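Local atomic coordinates of P450 epoxidase (Sorangium cellulosum, PDB entry 1Q5D), a protein that belongs to the cytochrome P450 family of haem proteins and holds an iron protoporphyrin IX. Residues I263-L277 with A378-L391. Sequence-based numbering, arbitrary orientation.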
loop_
_atom_site.group_PDB
_atom_site.type_symbol
_atom_site.label_atom_id
_atom_site.label_comp_id
_atom_site.label_asym_id
_atom_site.label_seq_id
_atom_site.Cartn_x
_atom_site.Cartn_y
_atom_site.Cartn_z
ATOM N N ILE A 263 8.851 3.671 3.258
ATOM C CA ILE A 263 10.031 3.935 4.049
ATOM C C ILE A 263 11.286 3.682 3.222
ATOM O O ILE A 263 12.197 4.515 3.189
ATOM C CB ILE A 263 10.026 3.067 5.341
ATOM C CG1 ILE A 263 8.869 3.489 6.258
ATOM C CG2 ILE A 263 11.359 3.195 6.065
ATOM C CD1 ILE A 263 8.579 2.542 7.406
ATOM N N ALA A 264 11.348 2.533 2.555
ATOM C CA ALA A 264 12.528 2.207 1.752
ATOM C C ALA A 264 12.719 3.172 0.586
ATOM O O ALA A 264 13.832 3.666 0.348
ATOM C CB ALA A 264 12.468 0.748 1.256
ATOM N N PHE A 265 11.637 3.447 -0.139
ATOM C CA PHE A 265 11.702 4.356 -1.277
ATOM C C PHE A 265 12.078 5.779 -0.790
ATOM O O PHE A 265 12.777 6.522 -1.477
ATOM C CB PHE A 265 10.351 4.416 -1.985
ATOM C CG PHE A 265 10.165 3.390 -3.094
ATOM C CD1 PHE A 265 10.308 2.032 -2.855
ATOM C CD2 PHE A 265 9.809 3.798 -4.359
ATOM C CE1 PHE A 265 10.108 1.092 -3.887
ATOM C CE2 PHE A 265 9.611 2.868 -5.397
ATOM C CZ PHE A 265 9.762 1.515 -5.146
ATOM N N ALA A 266 11.611 6.155 0.393
ATOM C CA ALA A 266 11.919 7.491 0.920
ATOM C C ALA A 266 13.411 7.637 1.170
ATOM O O ALA A 266 14.018 8.630 0.748
ATOM C CB ALA A 266 11.104 7.793 2.191
ATOM N N VAL A 267 14.001 6.648 1.837
ATOM C CA VAL A 267 15.435 6.643 2.110
ATOM C C VAL A 267 16.227 6.622 0.808
ATOM O O VAL A 267 17.183 7.376 0.649
ATOM C CB VAL A 267 15.851 5.435 2.998
ATOM C CG1 VAL A 267 17.367 5.251 2.981
ATOM C CG2 VAL A 267 15.336 5.607 4.454
ATOM N N LEU A 268 15.817 5.761 -0.126
ATOM C CA LEU A 268 16.467 5.676 -1.433
ATOM C C LEU A 268 16.471 7.031 -2.140
ATOM O O LEU A 268 17.509 7.489 -2.636
ATOM C CB LEU A 268 15.770 4.632 -2.318
ATOM C CG LEU A 268 16.291 4.543 -3.755
ATOM C CD1 LEU A 268 17.826 4.460 -3.776
ATOM C CD2 LEU A 268 15.686 3.338 -4.476
ATOM N N ASN A 269 15.306 7.663 -2.197
ATOM C CA ASN A 269 15.167 8.912 -2.914
ATOM C C ASN A 269 15.883 10.079 -2.256
ATOM O O ASN A 269 16.306 10.996 -2.942
ATOM C CB ASN A 269 13.694 9.241 -3.170
ATOM C CG ASN A 269 13.164 8.556 -4.406
ATOM O OD1 ASN A 269 13.389 9.007 -5.531
ATOM N ND2 ASN A 269 12.447 7.465 -4.207
ATOM N N LEU A 270 16.042 10.029 -0.939
ATOM C CA LEU A 270 16.777 11.074 -0.229
ATOM C C LEU A 270 18.286 10.865 -0.356
ATOM O O LEU A 270 19.042 11.831 -0.400
ATOM C CB LEU A 270 16.348 11.151 1.245
ATOM C CG LEU A 270 14.954 11.739 1.447
ATOM C CD1 LEU A 270 14.474 11.618 2.916
ATOM C CD2 LEU A 270 14.872 13.191 0.962
ATOM N N LEU A 271 18.729 9.609 -0.429
ATOM C CA LEU A 271 20.130 9.324 -0.754
ATOM C C LEU A 271 20.456 9.748 -2.188
ATOM O O LEU A 271 21.557 10.236 -2.456
ATOM C CB LEU A 271 20.449 7.845 -0.575
ATOM C CG LEU A 271 20.348 7.288 0.845
ATOM C CD1 LEU A 271 20.608 5.800 0.845
ATOM C CD2 LEU A 271 21.313 8.006 1.790
ATOM N N ARG A 272 19.493 9.572 -3.094
ATOM C CA ARG A 272 19.655 9.935 -4.509
ATOM C C ARG A 272 19.591 11.440 -4.805
ATOM O O ARG A 272 20.089 11.885 -5.836
ATOM C CB ARG A 272 18.605 9.224 -5.368
ATOM C CG ARG A 272 19.019 7.860 -5.849
ATOM C CD ARG A 272 17.925 7.140 -6.606
ATOM N NE ARG A 272 18.232 5.728 -6.812
ATOM C CZ ARG A 272 17.389 4.867 -7.372
ATOM N NH1 ARG A 272 16.189 5.281 -7.775
ATOM N NH2 ARG A 272 17.740 3.590 -7.523
ATOM N N SER A 273 18.958 12.216 -3.932
ATOM C CA SER A 273 18.908 13.673 -4.102
ATOM C C SER A 273 19.506 14.402 -2.903
ATOM O O SER A 273 18.793 14.752 -1.958
ATOM C CB SER A 273 17.474 14.151 -4.321
ATOM O OG SER A 273 16.892 13.523 -5.451
ATOM N N PRO A 274 20.819 14.605 -2.925
ATOM C CA PRO A 274 21.496 15.385 -1.883
ATOM C C PRO A 274 20.811 16.734 -1.650
ATOM O O PRO A 274 20.756 17.213 -0.511
ATOM C CB PRO A 274 22.893 15.597 -2.470
ATOM C CG PRO A 274 23.107 14.409 -3.338
ATOM C CD PRO A 274 21.762 14.082 -3.929
ATOM N N GLU A 275 20.270 17.336 -2.703
ATOM C CA GLU A 275 19.586 18.612 -2.532
ATOM C C GLU A 275 18.321 18.434 -1.693
ATOM O O GLU A 275 18.039 19.238 -0.801
ATOM C CB GLU A 275 19.264 19.272 -3.873
ATOM C CG GLU A 275 19.016 18.312 -5.024
ATOM C CD GLU A 275 18.737 19.041 -6.328
ATOM O OE1 GLU A 275 19.528 19.949 -6.685
ATOM O OE2 GLU A 275 17.724 18.711 -6.995
ATOM N N ALA A 276 17.567 17.374 -1.977
ATOM C CA ALA A 276 16.353 17.094 -1.221
ATOM C C ALA A 276 16.706 16.834 0.244
ATOM O O ALA A 276 16.129 17.441 1.146
ATOM C CB ALA A 276 15.604 15.914 -1.825
ATOM N N LEU A 277 17.670 15.953 0.475
ATOM C CA LEU A 277 18.090 15.635 1.838
ATOM C C LEU A 277 18.482 16.906 2.597
ATOM O O LEU A 277 18.093 17.093 3.749
ATOM C CB LEU A 277 19.252 14.649 1.819
ATOM C CG LEU A 277 19.796 14.185 3.167
ATOM C CD1 LEU A 277 18.661 13.748 4.105
ATOM C CD2 LEU A 277 20.805 13.063 2.948
ATOM N N ALA A 378 10.372 7.024 11.025
ATOM C CA ALA A 378 11.423 6.112 10.558
ATOM C C ALA A 378 12.493 6.812 9.737
ATOM O O ALA A 378 13.693 6.599 9.950
ATOM C CB ALA A 378 10.808 4.961 9.727
ATOM N N VAL A 379 12.056 7.620 8.779
ATOM C CA VAL A 379 12.969 8.312 7.874
ATOM C C VAL A 379 13.625 9.503 8.584
ATOM O O VAL A 379 14.833 9.698 8.462
ATOM C CB VAL A 379 12.280 8.799 6.592
ATOM C CG1 VAL A 379 13.307 9.481 5.652
ATOM C CG2 VAL A 379 11.554 7.641 5.869
ATOM N N GLY A 380 12.838 10.275 9.328
ATOM C CA GLY A 380 13.388 11.371 10.118
ATOM C C GLY A 380 14.495 10.878 11.052
ATOM O O GLY A 380 15.609 11.402 11.036
ATOM N N THR A 381 14.203 9.840 11.831
ATOM C CA THR A 381 15.167 9.292 12.794
ATOM C C THR A 381 16.464 8.805 12.170
ATOM O O THR A 381 17.564 9.130 12.656
ATOM C CB THR A 381 14.542 8.131 13.569
ATOM O OG1 THR A 381 13.466 8.609 14.385
ATOM C CG2 THR A 381 15.542 7.538 14.565
ATOM N N ILE A 382 16.354 7.990 11.120
ATOM C CA ILE A 382 17.549 7.392 10.536
ATOM C C ILE A 382 18.536 8.441 10.018
ATOM O O ILE A 382 19.749 8.306 10.197
ATOM C CB ILE A 382 17.210 6.276 9.479
ATOM C CG1 ILE A 382 18.454 5.427 9.193
ATOM C CG2 ILE A 382 16.630 6.870 8.212
ATOM C CD1 ILE A 382 18.183 4.130 8.425
ATOM N N PHE A 383 18.015 9.497 9.402
ATOM C CA PHE A 383 18.849 10.575 8.877
ATOM C C PHE A 383 19.347 11.546 9.951
ATOM O O PHE A 383 20.380 12.183 9.765
ATOM C CB PHE A 383 18.118 11.347 7.765
ATOM C CG PHE A 383 18.194 10.671 6.424
ATOM C CD1 PHE A 383 17.043 10.188 5.806
ATOM C CD2 PHE A 383 19.423 10.487 5.797
ATOM C CE1 PHE A 383 17.114 9.536 4.579
ATOM C CE2 PHE A 383 19.505 9.854 4.569
ATOM C CZ PHE A 383 18.343 9.376 3.952
ATOM N N ARG A 384 18.608 11.670 11.053
ATOM C CA ARG A 384 19.046 12.505 12.177
ATOM C C ARG A 384 20.167 11.802 12.926
ATOM O O ARG A 384 21.120 12.430 13.382
ATOM C CB ARG A 384 17.884 12.790 13.142
ATOM C CG ARG A 384 17.079 14.033 12.815
ATOM C CD ARG A 384 16.212 14.543 13.964
ATOM N NE ARG A 384 15.201 13.567 14.377
ATOM C CZ ARG A 384 14.019 13.412 13.791
ATOM N NH1 ARG A 384 13.676 14.157 12.758
ATOM N NH2 ARG A 384 13.171 12.507 14.237
ATOM N N ARG A 385 20.047 10.487 13.041
ATOM C CA ARG A 385 21.031 9.694 13.755
ATOM C C ARG A 385 22.261 9.373 12.906
ATOM O O ARG A 385 23.365 9.213 13.435
ATOM C CB ARG A 385 20.392 8.407 14.268
ATOM C CG ARG A 385 20.352 8.308 15.778
ATOM C CD ARG A 385 19.027 8.721 16.407
ATOM N NE ARG A 385 18.362 7.566 17.000
ATOM C CZ ARG A 385 17.228 7.599 17.686
ATOM N NH1 ARG A 385 16.580 8.742 17.899
ATOM N NH2 ARG A 385 16.730 6.467 18.149
ATOM N N PHE A 386 22.067 9.279 11.591
ATOM C CA PHE A 386 23.158 8.965 10.675
ATOM C C PHE A 386 23.107 9.869 9.439
ATOM O O PHE A 386 22.863 9.404 8.321
ATOM C CB PHE A 386 23.115 7.482 10.280
ATOM C CG PHE A 386 23.027 6.544 11.453
ATOM C CD1 PHE A 386 21.792 6.144 11.950
ATOM C CD2 PHE A 386 24.179 6.060 12.060
ATOM C CE1 PHE A 386 21.706 5.281 13.035
ATOM C CE2 PHE A 386 24.104 5.199 13.135
ATOM C CZ PHE A 386 22.866 4.809 13.630
ATOM N N PRO A 387 23.355 11.162 9.643
ATOM C CA PRO A 387 23.206 12.171 8.581
ATOM C C PRO A 387 24.134 11.976 7.378
ATOM O O PRO A 387 23.864 12.513 6.304
ATOM C CB PRO A 387 23.544 13.488 9.299
ATOM C CG PRO A 387 24.401 13.076 10.447
ATOM C CD PRO A 387 23.822 11.755 10.912
ATOM N N GLU A 388 25.214 11.226 7.566
ATOM C CA GLU A 388 26.182 10.977 6.500
ATOM C C GLU A 388 25.942 9.647 5.773
ATOM O O GLU A 388 26.776 9.220 4.976
ATOM C CB GLU A 388 27.608 11.013 7.062
ATOM C CG GLU A 388 27.899 12.212 7.962
ATOM C CD GLU A 388 27.641 13.545 7.276
ATOM O OE1 GLU A 388 27.972 13.680 6.075
ATOM O OE2 GLU A 388 27.100 14.458 7.935
ATOM N N MET A 389 24.810 9.000 6.050
ATOM C CA MET A 389 24.462 7.723 5.415
ATOM C C MET A 389 24.633 7.763 3.895
ATOM O O MET A 389 24.261 8.740 3.253
ATOM C CB MET A 389 23.018 7.343 5.758
ATOM C CG MET A 389 22.544 6.011 5.188
ATOM S SD MET A 389 20.768 5.713 5.528
ATOM C CE MET A 389 20.512 6.822 6.896
ATOM N N LYS A 390 25.189 6.696 3.325
ATOM C CA LYS A 390 25.393 6.612 1.880
ATOM C C LYS A 390 24.965 5.258 1.349
ATOM O O LYS A 390 25.083 4.251 2.041
ATOM C CB LYS A 390 26.874 6.808 1.530
ATOM C CG LYS A 390 27.390 8.233 1.651
ATOM C CD LYS A 390 28.463 8.533 0.598
ATOM C CE LYS A 390 29.632 7.547 0.659
ATOM N NZ LYS A 390 30.807 8.035 -0.141
ATOM N N LEU A 391 24.485 5.242 0.109
ATOM C CA LEU A 391 24.195 4.007 -0.619
ATOM C C LEU A 391 25.459 3.174 -0.836
ATOM O O LEU A 391 26.433 3.659 -1.416
ATOM C CB LEU A 391 23.608 4.351 -1.992
ATOM C CG LEU A 391 22.259 3.768 -2.397
ATOM C CD1 LEU A 391 22.077 3.858 -3.912
ATOM C CD2 LEU A 391 22.105 2.331 -1.900
#
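The F383 side chain sits as a knob in a hole formed by V267, L270 and L271 of helix 263-272 and L277 of the next helix, 274-282. The evidence for a CH-pi contact is the position of L277 CD1, 3.9 Å from the centroid of the F383 ring and 17° off its normal. L271 CD2 meets the ring differently, in its plane at the edge, 3.8 Å from F383 CE2, while L270 CD1 approaches obliquely. With its CG beside the backbone N (chi1 -82°), F383 directs the ring across the gap between the helices.

Aliphatic packing continues toward A378: V379 divides its branches, CG1 lying 3.7 Å from L270 CD1 and CG2 3.7 Å from A266 CB. At the end of the type I turn F386-M389 and in strand 390-391, the two methyls of L271 meet successive parts of the chain, CD2 touching M389 O at 3.4 Å and CD1 lying 4.2 Å from L391 CG.

The interface is thus apolar. With helix axes 10.1 Å apart and crossing at -41°, the C-terminal part of the I-helix, with the start of the J-helix, packs on the C-terminal part of the L-helix, as in the cytochrome P450 fold; the I263 side chain lies about 8 Å from the haem.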